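Local coordinates for protein translation initiation inhibitor (Streptococcus pyogenes, PDB 2EWC) that is of unknown function but belongs to the highly conserved YjgF family and may inhibit translation initiation, at residues E80-I83 and K84-F87; S40-N43 and G44-E48; D47-E50 and R51-L55. One frame throughout, in Å; residues are numbered along the deposited sequence.

Contact 1: residues E80-I83 and K84-F87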
ATOM      1  N   GLU B  80     -20.862 -25.214  -0.523  1.00 30.20           N
ATOM      2  CA  GLU B  80     -19.589 -25.540   0.110  1.00 32.00           C
ATOM      3  C   GLU B  80     -19.733 -26.577   1.213  1.00 32.70           C
ATOM      4  O   GLU B  80     -18.868 -27.459   1.340  1.00 32.62           O
ATOM      5  CB  GLU B  80     -18.929 -24.291   0.678  1.00 32.09           C
ATOM      6  CG  GLU B  80     -18.238 -23.480  -0.400  1.00 35.37           C
ATOM      7  CD  GLU B  80     -17.509 -22.281   0.160  1.00 39.52           C
ATOM      8  OE1 GLU B  80     -17.688 -21.964   1.356  1.00 42.58           O
ATOM      9  OE2 GLU B  80     -16.754 -21.653  -0.605  1.00 43.08           O
ATOM     10  N   LYS B  81     -20.811 -26.466   2.000  1.00 32.75           N
ATOM     11  CA  LYS B  81     -21.153 -27.462   3.026  1.00 33.95           C
ATOM     12  C   LYS B  81     -21.376 -28.843   2.395  1.00 33.76           C
ATOM     13  O   LYS B  81     -20.902 -29.856   2.904  1.00 33.42           O
ATOM     14  CB  LYS B  81     -22.411 -27.042   3.817  1.00 33.96           C
ATOM     15  CG  LYS B  81     -22.880 -28.097   4.830  1.00 35.15           C
ATOM     16  CD  LYS B  81     -24.226 -27.750   5.549  1.00 34.87           C
ATOM     17  CE  LYS B  81     -24.577 -28.885   6.545  1.00 36.79           C
ATOM     18  NZ  LYS B  81     -25.900 -28.741   7.228  1.00 37.78           N
HETATM   19  N   MSE B  82     -22.113 -28.863   1.289  1.00 33.79           N
HETATM   20  CA  MSE B  82     -22.453 -30.101   0.600  1.00 34.14           C
HETATM   21  C   MSE B  82     -21.233 -30.735  -0.079  1.00 33.35           C
HETATM   22  O   MSE B  82     -21.107 -31.960  -0.141  1.00 33.00           O
HETATM   23  CB  MSE B  82     -23.543 -29.815  -0.435  1.00 34.45           C
HETATM   24  CG  MSE B  82     -24.806 -30.635  -0.252  1.00 37.42           C
HETATM   25 SE   MSE B  82     -25.541 -30.694   1.431  1.00 37.24          SE
HETATM   26  CE  MSE B  82     -24.277 -31.419   2.409  1.00 41.06           C
ATOM     27  N   ILE B  83     -20.345 -29.886  -0.587  1.00 32.53           N
ATOM     28  CA  ILE B  83     -19.084 -30.327  -1.171  1.00 31.95           C
ATOM     29  C   ILE B  83     -18.229 -31.056  -0.114  1.00 32.30           C
ATOM     30  O   ILE B  83     -17.721 -32.155  -0.357  1.00 31.59           O
ATOM     31  CB  ILE B  83     -18.328 -29.145  -1.797  1.00 31.55           C
ATOM     32  CG1 ILE B  83     -18.988 -28.767  -3.135  1.00 31.37           C
ATOM     33  CG2 ILE B  83     -16.826 -29.484  -2.013  1.00 30.80           C
ATOM     34  CD1 ILE B  83     -18.417 -27.490  -3.758  1.00 30.82           C
ATOM     35  N   LYS B  84     -18.121 -30.454   1.069  1.00 32.59           N
ATOM     36  CA  LYS B  84     -17.280 -31.003   2.118  1.00 33.44           C
ATOM     37  C   LYS B  84     -17.802 -32.365   2.575  1.00 33.88           C
ATOM     38  O   LYS B  84     -17.017 -33.266   2.820  1.00 33.16           O
ATOM     39  CB  LYS B  84     -17.075 -29.996   3.252  1.00 32.86           C
ATOM     40  CG  LYS B  84     -16.229 -28.822   2.759  1.00 34.44           C
ATOM     41  CD  LYS B  84     -15.730 -27.930   3.836  1.00 36.63           C
ATOM     42  CE  LYS B  84     -16.599 -26.722   3.993  1.00 37.53           C
ATOM     43  NZ  LYS B  84     -16.379 -26.133   5.352  1.00 39.11           N
ATOM     44  N   GLU B  85     -19.123 -32.527   2.590  1.00 34.95           N
ATOM     45  CA  GLU B  85     -19.747 -33.814   2.929  1.00 36.09           C
ATOM     46  C   GLU B  85     -19.625 -34.889   1.832  1.00 35.90           C
ATOM     47  O   GLU B  85     -19.524 -36.078   2.133  1.00 35.73           O
ATOM     48  CB  GLU B  85     -21.215 -33.608   3.316  1.00 36.12           C
ATOM     49  CG  GLU B  85     -21.421 -32.822   4.636  1.00 37.46           C
ATOM     50  CD  GLU B  85     -22.905 -32.609   4.978  1.00 38.46           C
ATOM     51  OE1 GLU B  85     -23.753 -33.184   4.242  1.00 41.71           O
ATOM     52  OE2 GLU B  85     -23.223 -31.874   5.960  1.00 38.64           O
ATOM     53  N   ARG B  86     -19.622 -34.482   0.569  1.00 36.11           N
ATOM     54  CA  ARG B  86     -19.631 -35.452  -0.536  1.00 36.51           C
ATOM     55  C   ARG B  86     -18.296 -35.735  -1.239  1.00 36.10           C
ATOM     56  O   ARG B  86     -18.123 -36.822  -1.812  1.00 36.54           O
ATOM     57  CB  ARG B  86     -20.719 -35.084  -1.540  1.00 36.97           C
ATOM     58  CG  ARG B  86     -22.079 -35.257  -0.903  1.00 39.05           C
ATOM     59  CD  ARG B  86     -23.147 -34.980  -1.882  1.00 41.29           C
ATOM     60  NE  ARG B  86     -23.221 -36.024  -2.887  1.00 40.49           N
ATOM     61  CZ  ARG B  86     -24.285 -36.226  -3.646  1.00 40.61           C
ATOM     62  NH1 ARG B  86     -25.361 -35.460  -3.496  1.00 40.93           N
ATOM     63  NH2 ARG B  86     -24.274 -37.187  -4.550  1.00 39.83           N
ATOM     64  N   PHE B  87     -17.367 -34.779  -1.186  1.00 35.14           N
ATOM     65  CA  PHE B  87     -16.045 -34.912  -1.824  1.00 34.67           C
ATOM     66  C   PHE B  87     -14.928 -35.400  -0.877  1.00 35.39           C
ATOM     67  O   PHE B  87     -13.845 -35.767  -1.339  1.00 35.36           O
ATOM     68  CB  PHE B  87     -15.620 -33.595  -2.478  1.00 33.64           C
ATOM     69  CG  PHE B  87     -16.316 -33.297  -3.768  1.00 32.49           C
ATOM     70  CD1 PHE B  87     -17.635 -32.841  -3.778  1.00 32.08           C
ATOM     71  CD2 PHE B  87     -15.642 -33.441  -4.980  1.00 31.36           C
ATOM     72  CE1 PHE B  87     -18.282 -32.529  -4.973  1.00 33.01           C
ATOM     73  CE2 PHE B  87     -16.277 -33.151  -6.200  1.00 33.40           C
ATOM     74  CZ  PHE B  87     -17.601 -32.684  -6.201  1.00 32.90           C
TER
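Ile83 and Phe87 meet one helical turn apart because their first torsions set CG2 of Ile83 against the CD1 edge of the Phe87 ring: CG2 of Ile83 stands anti to its backbone N, while the ring of Phe87 swings anti to its carbonyl carbon (chi1 -76°). The methyl Ile83 CG2 thereby comes 3.9 Å from Phe87 CD1. At the ring's edge, near its plane, lies the carbonyl oxygen, Ile83 O, which accepts the bond from Phe87 N at 2.8 Å, with an N-H...O angle of 159°; Arg86 N, bonded to Met82 O, adds a weak second bond to Ile83 O. On the outer side Lys81 reaches out fully extended and lays its CE 3.3 Å from Glu85 OE2. Its NZ remains 4.3 Å from Glu85 OE2, beyond a salt bridge, so any attraction is probably modest. Glu80 OE1 makes a salt bridge with Arg13 of the second subunit, and Ile83 packs on Gly14 of that chain, so this turn takes part in a subunit interface. Helix 76-87 is the crossover of a beta-alpha-beta unit between strands 63-70 and 93-98; Ile83 and Phe87 face Met66 of the first strand, and Ile83 also packs on Phe46 and Phe87 on Met49 of helix 38-54.

Contact 2: residues S40-N43 and G44-E48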
ATOM      1  N   SER B  40     -31.203 -29.248  -1.551  0.50 29.28           N
ATOM      2  CA  SER B  40     -31.667 -30.447  -2.252  0.50 28.86           C
ATOM      3  C   SER B  40     -31.331 -30.434  -3.744  0.50 28.71           C
ATOM      4  O   SER B  40     -31.063 -31.487  -4.326  0.50 28.65           O
ATOM      5  CB  SER B  40     -33.169 -30.644  -2.064  0.50 28.54           C
ATOM      6  OG  SER B  40     -33.518 -30.632  -0.689  0.50 28.22           O
ATOM      7  N   GLN B  41     -31.350 -29.252  -4.361  1.00 28.01           N
ATOM      8  CA  GLN B  41     -31.036 -29.143  -5.800  1.00 27.52           C
ATOM      9  C   GLN B  41     -29.556 -29.296  -6.018  1.00 26.83           C
ATOM     10  O   GLN B  41     -29.142 -29.813  -7.039  1.00 27.34           O
ATOM     11  CB  GLN B  41     -31.545 -27.837  -6.417  1.00 26.56           C
ATOM     12  CG  GLN B  41     -33.041 -27.787  -6.487  1.00 26.36           C
ATOM     13  CD  GLN B  41     -33.549 -26.715  -7.403  1.00 26.29           C
ATOM     14  OE1 GLN B  41     -32.838 -26.242  -8.290  1.00 28.46           O
ATOM     15  NE2 GLN B  41     -34.797 -26.321  -7.203  1.00 23.91           N
ATOM     16  N   ILE B  42     -28.769 -28.832  -5.047  1.00 26.72           N
ATOM     17  CA  ILE B  42     -27.332 -29.021  -5.068  1.00 27.28           C
ATOM     18  C   ILE B  42     -26.985 -30.516  -4.943  1.00 27.79           C
ATOM     19  O   ILE B  42     -26.218 -31.036  -5.764  1.00 27.45           O
ATOM     20  CB  ILE B  42     -26.611 -28.177  -3.994  1.00 27.44           C
ATOM     21  CG1 ILE B  42     -26.785 -26.671  -4.303  1.00 26.18           C
ATOM     22  CG2 ILE B  42     -25.107 -28.562  -3.937  1.00 27.18           C
ATOM     23  CD1 ILE B  42     -26.437 -25.750  -3.145  1.00 23.12           C
ATOM     24  N   ASN B  43     -27.566 -31.201  -3.952  1.00 28.01           N
ATOM     25  CA  ASN B  43     -27.438 -32.675  -3.860  1.00 28.94           C
ATOM     26  C   ASN B  43     -27.945 -33.418  -5.096  1.00 28.73           C
ATOM     27  O   ASN B  43     -27.328 -34.377  -5.527  1.00 29.92           O
ATOM     28  CB  ASN B  43     -28.121 -33.228  -2.610  1.00 28.60           C
ATOM     29  CG  ASN B  43     -27.314 -32.972  -1.346  1.00 30.65           C
ATOM     30  OD1 ASN B  43     -27.856 -32.549  -0.314  1.00 32.63           O
ATOM     31  ND2 ASN B  43     -26.012 -33.204  -1.424  1.00 30.43           N
ATOM     32  N   GLY B  44     -29.069 -32.979  -5.646  1.00 28.76           N
ATOM     33  CA  GLY B  44     -29.596 -33.541  -6.870  1.00 29.01           C
ATOM     34  C   GLY B  44     -28.635 -33.348  -8.037  1.00 29.87           C
ATOM     35  O   GLY B  44     -28.442 -34.253  -8.834  1.00 29.86           O
ATOM     36  N   ALA B  45     -28.024 -32.174  -8.149  1.00 29.68           N
ATOM     37  CA  ALA B  45     -27.103 -31.955  -9.247  1.00 30.10           C
ATOM     38  C   ALA B  45     -25.901 -32.900  -9.104  1.00 30.59           C
ATOM     39  O   ALA B  45     -25.472 -33.498 -10.083  1.00 30.45           O
ATOM     40  CB  ALA B  45     -26.664 -30.535  -9.283  1.00 30.08           C
ATOM     41  N   PHE B  46     -25.376 -33.040  -7.883  1.00 30.90           N
ATOM     42  CA  PHE B  46     -24.205 -33.872  -7.643  1.00 31.53           C
ATOM     43  C   PHE B  46     -24.525 -35.372  -7.794  1.00 31.77           C
ATOM     44  O   PHE B  46     -23.635 -36.155  -8.149  1.00 31.50           O
ATOM     45  CB  PHE B  46     -23.600 -33.608  -6.261  1.00 31.81           C
ATOM     46  CG  PHE B  46     -22.865 -32.284  -6.136  1.00 33.89           C
ATOM     47  CD1 PHE B  46     -22.147 -31.752  -7.195  1.00 33.97           C
ATOM     48  CD2 PHE B  46     -22.839 -31.611  -4.916  1.00 36.87           C
ATOM     49  CE1 PHE B  46     -21.445 -30.545  -7.059  1.00 36.26           C
ATOM     50  CE2 PHE B  46     -22.134 -30.404  -4.775  1.00 37.62           C
ATOM     51  CZ  PHE B  46     -21.443 -29.877  -5.849  1.00 35.67           C
ATOM     52  N   ASP B  47     -25.774 -35.764  -7.503  1.00 31.61           N
ATOM     53  CA  ASP B  47     -26.239 -37.134  -7.774  1.00 31.98           C
ATOM     54  C   ASP B  47     -26.191 -37.427  -9.283  1.00 32.38           C
ATOM     55  O   ASP B  47     -25.773 -38.531  -9.673  1.00 32.81           O
ATOM     56  CB  ASP B  47     -27.669 -37.369  -7.287  1.00 31.95           C
ATOM     57  CG  ASP B  47     -27.811 -37.402  -5.756  1.00 32.90           C
ATOM     58  OD1 ASP B  47     -26.801 -37.558  -5.018  1.00 32.08           O
ATOM     59  OD2 ASP B  47     -28.982 -37.304  -5.287  1.00 33.22           O
ATOM     60  N   GLU B  48     -26.628 -36.478 -10.126  1.00 32.47           N
ATOM     61  CA  GLU B  48     -26.511 -36.655 -11.583  1.00 33.83           C
ATOM     62  C   GLU B  48     -25.047 -36.753 -12.012  1.00 32.42           C
ATOM     63  O   GLU B  48     -24.699 -37.622 -12.828  1.00 32.06           O
ATOM     64  CB  GLU B  48     -27.211 -35.558 -12.399  1.00 34.23           C
ATOM     65  CG  GLU B  48     -28.491 -36.011 -13.175  1.00 38.04           C
ATOM     66  CD  GLU B  48     -28.668 -35.342 -14.581  1.00 37.87           C
ATOM     67  OE1 GLU B  48     -28.530 -34.077 -14.751  1.00 41.95           O
ATOM     68  OE2 GLU B  48     -28.992 -36.099 -15.527  1.00 40.41           O
TER
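Asn43, Gly44 and Ile42 carry this turn, Asn43 meeting Asp47, Gly44 meeting Ser40 and Ile42 meeting Phe46. Asn43 contributes chiefly through its backbone: Asp47 N donates to Asn43 O at 2.9 Å, and the same oxygen sits over the flat face of the Asp47 carboxylate, with Asp47 CG 3.1 Å from Asn43 O and the two carboxylate oxygens about equally far from it. The acid's strongest polar partner lies outside the turn: Arg86 reaches both groups, by a salt bridge to Asp47 OD1 and a weak hydrogen bond to Asn43 O. Gly44 has no side chain, and its N reaches Ser40 O at 2.8 Å with an N-H...O angle of 154°. That carbonyl also accepts from Asn33, so two donors share it.

Ile42 supplies the apolar side of the turn. Its CG2 branch runs alongside the ring of Phe46, both side chains pointing the same way, and Ile42 CG2 meets Phe46 CE2 at 3.6 Å. Along the backbone Ile42 O accepts from Phe46 N at 3.0 Å. Ala45 CB sits 3.4 Å from Gln41 O, whose bond to Ala45 N continues the regular helical pattern.

Helix 38-54 thus lays its apolar side on the sheet: Ile42 and Ala45 rest on Phe112, and Ala45 and Phe46 on Val114, of strand 112-119, while Ile42 also touches Val78 and Phe46 touches Ile83 of the adjacent helix 76-87.

Contact 3: residues D47-E50 and R51-L55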
ATOM      1  N   ASP B  47     -25.774 -35.764  -7.503  1.00 31.61           N
ATOM      2  CA  ASP B  47     -26.239 -37.134  -7.774  1.00 31.98           C
ATOM      3  C   ASP B  47     -26.191 -37.427  -9.283  1.00 32.38           C
ATOM      4  O   ASP B  47     -25.773 -38.531  -9.673  1.00 32.81           O
ATOM      5  CB  ASP B  47     -27.669 -37.369  -7.287  1.00 31.95           C
ATOM      6  CG  ASP B  47     -27.811 -37.402  -5.756  1.00 32.90           C
ATOM      7  OD1 ASP B  47     -26.801 -37.558  -5.018  1.00 32.08           O
ATOM      8  OD2 ASP B  47     -28.982 -37.304  -5.287  1.00 33.22           O
ATOM      9  N   GLU B  48     -26.628 -36.478 -10.126  1.00 32.47           N
ATOM     10  CA  GLU B  48     -26.511 -36.655 -11.583  1.00 33.83           C
ATOM     11  C   GLU B  48     -25.047 -36.753 -12.012  1.00 32.42           C
ATOM     12  O   GLU B  48     -24.699 -37.622 -12.828  1.00 32.06           O
ATOM     13  CB  GLU B  48     -27.211 -35.558 -12.399  1.00 34.23           C
ATOM     14  CG  GLU B  48     -28.491 -36.011 -13.175  1.00 38.04           C
ATOM     15  CD  GLU B  48     -28.668 -35.342 -14.581  1.00 37.87           C
ATOM     16  OE1 GLU B  48     -28.530 -34.077 -14.751  1.00 41.95           O
ATOM     17  OE2 GLU B  48     -28.992 -36.099 -15.527  1.00 40.41           O
HETATM   18  N   MSE B  49     -24.200 -35.874 -11.457  1.00 31.20           N
HETATM   19  CA  MSE B  49     -22.768 -35.876 -11.748  1.00 30.59           C
HETATM   20  C   MSE B  49     -22.163 -37.261 -11.441  1.00 31.46           C
HETATM   21  O   MSE B  49     -21.443 -37.820 -12.279  1.00 30.31           O
HETATM   22  CB  MSE B  49     -22.038 -34.760 -10.987  1.00 30.44           C
HETATM   23  CG  MSE B  49     -20.542 -34.677 -11.261  1.00 30.77           C
HETATM   24 SE   MSE B  49     -19.657 -33.251 -10.537  1.00 28.82          SE
HETATM   25  CE  MSE B  49     -20.012 -33.435  -8.814  1.00 36.51           C
ATOM     26  N   GLU B  50     -22.477 -37.807 -10.257  1.00 31.96           N
ATOM     27  CA  GLU B  50     -22.042 -39.149  -9.875  1.00 33.21           C
ATOM     28  C   GLU B  50     -22.601 -40.232 -10.800  1.00 32.27           C
ATOM     29  O   GLU B  50     -21.885 -41.186 -11.142  1.00 32.12           O
ATOM     30  CB  GLU B  50     -22.435 -39.476  -8.425  1.00 33.26           C
ATOM     31  CG  GLU B  50     -21.662 -38.680  -7.390  1.00 36.20           C
ATOM     32  CD  GLU B  50     -21.892 -39.160  -5.971  1.00 36.86           C
ATOM     33  OE1 GLU B  50     -23.074 -39.267  -5.543  1.00 41.85           O
ATOM     34  OE2 GLU B  50     -20.875 -39.437  -5.280  1.00 42.19           O
ATOM     35  N   ARG B  51     -23.884 -40.109 -11.153  1.00 31.58           N
ATOM     36  CA  ARG B  51     -24.532 -41.054 -12.060  1.00 31.48           C
ATOM     37  C   ARG B  51     -23.776 -41.092 -13.370  1.00 30.66           C
ATOM     38  O   ARG B  51     -23.475 -42.157 -13.876  1.00 30.94           O
ATOM     39  CB  ARG B  51     -25.993 -40.676 -12.345  1.00 31.13           C
ATOM     40  CG  ARG B  51     -26.697 -41.677 -13.286  1.00 32.57           C
ATOM     41  CD  ARG B  51     -28.140 -41.305 -13.649  1.00 33.16           C
ATOM     42  NE  ARG B  51     -28.191 -40.099 -14.462  1.00 34.90           N
ATOM     43  CZ  ARG B  51     -28.009 -40.038 -15.782  1.00 36.96           C
ATOM     44  NH1 ARG B  51     -27.774 -41.134 -16.494  1.00 36.34           N
ATOM     45  NH2 ARG B  51     -28.062 -38.849 -16.395  1.00 36.61           N
ATOM     46  N   ARG B  52     -23.480 -39.922 -13.925  1.00 30.27           N
ATOM     47  CA  ARG B  52     -22.832 -39.876 -15.229  1.00 30.32           C
ATOM     48  C   ARG B  52     -21.407 -40.408 -15.149  1.00 29.67           C
ATOM     49  O   ARG B  52     -20.996 -41.175 -16.000  1.00 30.56           O
ATOM     50  CB  ARG B  52     -22.889 -38.473 -15.820  1.00 30.45           C
ATOM     51  CG  ARG B  52     -24.208 -38.177 -16.538  1.00 30.68           C
ATOM     52  CD  ARG B  52     -24.416 -36.666 -16.642  1.00 32.08           C
ATOM     53  NE  ARG B  52     -25.577 -36.313 -17.459  1.00 31.52           N
ATOM     54  CZ  ARG B  52     -26.031 -35.067 -17.625  1.00 34.88           C
ATOM     55  NH1 ARG B  52     -25.442 -34.037 -17.015  1.00 31.09           N
ATOM     56  NH2 ARG B  52     -27.093 -34.853 -18.409  1.00 34.30           N
ATOM     57  N   LEU B  53     -20.684 -40.019 -14.110  1.00 28.59           N
ATOM     58  CA  LEU B  53     -19.341 -40.495 -13.877  1.00 28.88           C
ATOM     59  C   LEU B  53     -19.277 -42.025 -13.709  1.00 29.51           C
ATOM     60  O   LEU B  53     -18.299 -42.660 -14.135  1.00 28.90           O
ATOM     61  CB  LEU B  53     -18.722 -39.778 -12.664  1.00 28.22           C
ATOM     62  CG  LEU B  53     -18.351 -38.305 -12.848  1.00 27.20           C
ATOM     63  CD1 LEU B  53     -17.958 -37.688 -11.510  1.00 26.20           C
ATOM     64  CD2 LEU B  53     -17.218 -38.169 -13.859  1.00 27.62           C
ATOM     65  N   ALA B  54     -20.306 -42.600 -13.087  1.00 29.87           N
ATOM     66  CA  ALA B  54     -20.384 -44.043 -12.923  1.00 31.29           C
ATOM     67  C   ALA B  54     -20.494 -44.809 -14.261  1.00 31.94           C
ATOM     68  O   ALA B  54     -20.139 -45.978 -14.336  1.00 32.02           O
ATOM     69  CB  ALA B  54     -21.538 -44.434 -11.969  1.00 31.63           C
ATOM     70  N   LEU B  55     -20.962 -44.151 -15.318  1.00 32.98           N
ATOM     71  CA  LEU B  55     -20.987 -44.774 -16.656  1.00 33.71           C
ATOM     72  C   LEU B  55     -19.591 -45.192 -17.166  1.00 33.80           C
ATOM     73  O   LEU B  55     -19.460 -46.084 -18.003  1.00 34.40           O
ATOM     74  CB  LEU B  55     -21.673 -43.841 -17.665  1.00 33.99           C
ATOM     75  CG  LEU B  55     -23.145 -43.546 -17.330  1.00 34.41           C
ATOM     76  CD1 LEU B  55     -23.693 -42.385 -18.117  1.00 35.34           C
ATOM     77  CD2 LEU B  55     -24.006 -44.790 -17.530  1.00 34.92           C
TER
HETATM   78  O   HOH W   1     -28.654 -32.261 -17.713  1.00 41.99           O
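The carboxylate of Glu48 meets two guanidinium groups in different ways, at the edge of Arg51 and over one face of Arg52, in a salt-bridge network on the C-terminal half of helix 38-54. Arg51 NH2 donates to Glu48 OE2 at 3.0 Å with an N-H...O angle of 155°; the oxygen lies close to the guanidinium plane and is approached on its anti side, 29° out of the carboxylate plane. These two side chains run side by side, with their flat groups turned only 25° apart. Against Arg52, by contrast, Glu48 OE2 stands 3.6 Å from the guanidinium plane, nearer its outer atoms, where no donor is aimed at it; this ion pair is long and purely electrostatic.

Asp8 engages both arginines through one oxygen, Asp8 OD2 making salt bridges with Arg51 NH2 and Arg52 NE, and probably helps balance their charge. Arg52 NH1 donates to Tyr29 O, and Val31 N donates to Glu48 OE1, tying the network to strand 24-30 and the residues just after it. On another side of the helix the contact is apolar: Met49, its CG turned to the far side of CB from the main-chain nitrogen, runs beside Leu53, and Met49 CG comes 4.0 Å from Leu53 CD1, with Leu60 of the following loop packed against both residues. Finally, a water accepts from Arg52 NH2 at 3.1 Å and donates weakly to Glu48 OE1 at 3.5 Å, bridging the two side chains.

Overall arrangement
Along the chain contact 2 comes first and contact 3 begins where it ends, the two sharing Asp47 and Glu48 on helix 38-54 with centres about 10 Å apart; contact 1 follows on helix 76-87, its centre about 11 Å from that of contact 2 and 16 Å from that of contact 3. Both helices belong to a chain whose six strands form one mixed sheet. Arg86 joins them: besides Asp47, its NH2 makes a salt bridge with Glu50 OE1 at 2.6 Å, and Phe87 CZ packs on Met49 CE. Of the three, contact 1 is the one that reaches a second subunit, so the pair of helices is tied together beside a subunit interface.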